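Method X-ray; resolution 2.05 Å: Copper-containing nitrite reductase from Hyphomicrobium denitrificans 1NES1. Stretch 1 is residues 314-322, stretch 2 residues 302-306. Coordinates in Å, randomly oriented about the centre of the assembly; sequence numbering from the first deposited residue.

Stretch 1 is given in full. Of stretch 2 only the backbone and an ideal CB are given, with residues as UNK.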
# COMPACT_ATOMS: atom_id res chain seq x y z
N GLN C 314 -6.63 -25.44 9.83
CA GLN C 314 -7.45 -24.24 9.54
C GLN C 314 -8.03 -23.69 10.86
O GLN C 314 -8.26 -24.45 11.79
CB GLN C 314 -8.49 -24.59 8.49
CG GLN C 314 -7.90 -24.77 7.09
CD GLN C 314 -7.99 -23.51 6.26
OE1 GLN C 314 -7.76 -22.42 6.76
NE2 GLN C 314 -8.31 -23.65 4.97
N GLU C 315 -8.22 -22.37 10.92
CA GLU C 315 -8.76 -21.66 12.09
C GLU C 315 -9.94 -20.79 11.65
O GLU C 315 -10.01 -20.41 10.47
CB GLU C 315 -7.69 -20.76 12.72
CG GLU C 315 -6.59 -21.54 13.41
CD GLU C 315 -5.61 -20.62 14.14
OE1 GLU C 315 -4.70 -20.08 13.46
OE2 GLU C 315 -5.80 -20.40 15.36
N MET C 316 -10.79 -20.44 12.60
CA MET C 316 -12.06 -19.74 12.34
C MET C 316 -11.76 -18.25 12.11
O MET C 316 -10.91 -17.69 12.83
CB MET C 316 -13.01 -19.93 13.52
CG MET C 316 -14.44 -19.58 13.23
SD MET C 316 -14.98 -18.40 14.44
CE MET C 316 -14.41 -16.94 13.60
N ASP C 317 -12.44 -17.65 11.13
CA ASP C 317 -12.26 -16.23 10.76
C ASP C 317 -13.54 -15.48 11.13
O ASP C 317 -14.51 -15.57 10.37
CB ASP C 317 -11.91 -16.14 9.28
CG ASP C 317 -11.60 -14.73 8.84
OD1 ASP C 317 -12.20 -13.82 9.41
OD2 ASP C 317 -10.75 -14.56 7.94
N TYR C 318 -13.54 -14.77 12.26
CA TYR C 318 -14.76 -14.10 12.79
C TYR C 318 -15.33 -13.16 11.73
O TYR C 318 -16.54 -13.16 11.55
CB TYR C 318 -14.55 -13.35 14.11
CG TYR C 318 -15.85 -13.02 14.80
CD1 TYR C 318 -16.66 -14.04 15.25
CD2 TYR C 318 -16.30 -11.71 14.96
CE1 TYR C 318 -17.90 -13.79 15.84
CE2 TYR C 318 -17.51 -11.44 15.60
CZ TYR C 318 -18.32 -12.49 16.03
OH TYR C 318 -19.55 -12.33 16.62
N GLU C 319 -14.50 -12.37 11.05
CA GLU C 319 -15.03 -11.35 10.10
C GLU C 319 -15.74 -12.07 8.95
O GLU C 319 -16.73 -11.53 8.47
CB GLU C 319 -13.97 -10.38 9.58
CG GLU C 319 -14.38 -8.93 9.82
CD GLU C 319 -14.45 -8.51 11.30
OE1 GLU C 319 -13.49 -7.83 11.76
OE2 GLU C 319 -15.46 -8.86 12.00
N LYS C 320 -15.28 -13.26 8.55
CA LYS C 320 -15.92 -14.05 7.47
C LYS C 320 -17.27 -14.61 7.96
O LYS C 320 -18.26 -14.55 7.21
CB LYS C 320 -14.98 -15.15 6.99
CG LYS C 320 -13.90 -14.67 6.03
CD LYS C 320 -12.97 -15.78 5.63
CE LYS C 320 -11.76 -15.30 4.87
NZ LYS C 320 -10.94 -16.46 4.43
N LEU C 321 -17.31 -15.12 9.20
CA LEU C 321 -18.54 -15.68 9.82
C LEU C 321 -19.63 -14.60 9.86
O LEU C 321 -20.70 -14.86 9.30
CB LEU C 321 -18.21 -16.22 11.22
CG LEU C 321 -19.40 -16.78 11.99
CD1 LEU C 321 -20.05 -17.93 11.24
CD2 LEU C 321 -18.98 -17.22 13.38
N ILE C 322 -19.39 -13.43 10.45
CA ILE C 322 -20.44 -12.39 10.62
C ILE C 322 -20.79 -11.73 9.27
O ILE C 322 -21.85 -11.09 9.19
CB ILE C 322 -20.08 -11.34 11.70
CG1 ILE C 322 -18.87 -10.48 11.32
CG2 ILE C 322 -19.91 -12.03 13.04
CD1 ILE C 322 -18.67 -9.28 12.25
N UNK C 302 -18.22 -23.69 6.93
CA UNK C 302 -17.07 -23.41 7.82
C UNK C 302 -16.33 -22.19 7.25
O UNK C 302 -16.17 -22.10 6.01
CB UNK C 302 -16.14 -24.62 7.93
N UNK C 303 -15.97 -21.28 8.14
CA UNK C 303 -15.42 -19.93 7.85
C UNK C 303 -13.96 -19.90 8.32
O UNK C 303 -13.70 -19.63 9.50
CB UNK C 303 -16.23 -18.83 8.54
N UNK C 304 -13.03 -20.21 7.42
CA UNK C 304 -11.59 -20.33 7.76
C UNK C 304 -10.83 -19.09 7.30
O UNK C 304 -11.21 -18.50 6.26
CB UNK C 304 -10.98 -21.58 7.12
N UNK C 305 -9.77 -18.75 8.05
CA UNK C 305 -8.78 -17.69 7.74
C UNK C 305 -8.25 -17.93 6.32
O UNK C 305 -8.30 -16.99 5.52
CB UNK C 305 -7.63 -17.68 8.75
N UNK C 306 -7.80 -19.15 6.03
CA UNK C 306 -7.15 -19.52 4.74
C UNK C 306 -8.19 -20.09 3.78
O UNK C 306 -9.15 -20.73 4.19
CB UNK C 306 -6.03 -20.54 4.96

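Position 302 has a CA-to-CB bond that points away from stretch 1, and nothing of that stretch comes within 5.5 Å of the ideal CB. The extended backbone angles (-126/136) would suit a beta-branched residue, but stretch 1 does not decide among the many that fit. The deposited residue is Ile 302, which makes no contact here.

Position 303 faces stretch 1 squarely. Its ideal CB sits 3.9 Å from Leu 321 N and 4.2 Å from Lys 320 CB, beside the first turn of the helix. A sizeable apolar or aromatic group would suit, since it could lie along the turn. The backbone is already engaged: Asp 317 N donates to the carbonyl O of 303 at 2.9 Å. The residue is Tyr 303, with chi1 in m. Its ring takes Leu 321 over one face, a CH-pi contact with CD1 of Leu 321 3.8 Å from the ring centroid, while CD2 of Tyr 303 comes within 3.3 Å of Lys 320 O.

At position 304 the CA-to-CB bond runs sideways, and Gln 314 OE1 lies 3.3 Å from the ideal CB. That leaves modest room near the backbone, so a small residue such as alanine, serine, threonine or valine would be comfortable. Position 304 forms a single beta bridge with Met 316, and Lys 320 NZ donates to the carbonyl O of 304 at 2.8 Å. The residue is Thr 304, chi1 in p, whose OG1 turns to its own segment and donates to O of 306 at 2.7 Å.

Position 305 has its CA-to-CB bond pointing away overall, although the ideal CB is 4.0 Å from Glu 315 O. Its phi/psi of -53/-51 are helical, and the backbone is held at both ends: N donates to Glu 315 O at 2.9 Å, and O accepts from Lys 320 NZ at 2.9 Å. Several compact apolar side chains would suit, with a branch able to reach the Asp 317 and Glu 315 CB atoms. The residue is Val 305; its CG2 packs 4.0 Å from Asp 317 CB and 4.4 Å from Glu 315 CB.

Position 306 has its CA-to-CB bond sideways, with Gln 314 OE1 a tight 3.1 Å from the ideal CB. A flexible chain able to leave the contact would suit, polar or charged included. The Gln 314 amide addresses the backbone instead: NE2 donates to O of 306 at 3.1 Å, and N of 306 gives OE1 a weak bond at 3.4 Å. The residue is Lys 306, whose end leads away.

Stretch 2 302-306: IYTVK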
# COMPACT_ATOMS: atom_id res chain seq x y z
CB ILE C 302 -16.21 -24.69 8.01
CG1 ILE C 302 -16.94 -25.71 8.89
CG2 ILE C 302 -14.84 -24.35 8.57
CD1 ILE C 302 -16.21 -27.00 9.09
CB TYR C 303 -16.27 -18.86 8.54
CG TYR C 303 -17.71 -18.82 8.10
CD1 TYR C 303 -18.63 -19.74 8.57
CD2 TYR C 303 -18.15 -17.86 7.20
CE1 TYR C 303 -19.96 -19.71 8.17
CE2 TYR C 303 -19.47 -17.81 6.79
CZ TYR C 303 -20.38 -18.74 7.27
OH TYR C 303 -21.69 -18.71 6.85
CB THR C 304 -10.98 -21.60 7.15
OG1 THR C 304 -11.19 -21.57 5.73
CG2 THR C 304 -11.57 -22.86 7.74
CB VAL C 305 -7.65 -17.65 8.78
CG1 VAL C 305 -6.51 -16.73 8.35
CG2 VAL C 305 -8.15 -17.25 10.16
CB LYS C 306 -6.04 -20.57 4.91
CG LYS C 306 -4.89 -20.21 5.83
CD LYS C 306 -4.09 -19.01 5.37
CE LYS C 306 -2.91 -18.71 6.27
NZ LYS C 306 -1.89 -17.92 5.56
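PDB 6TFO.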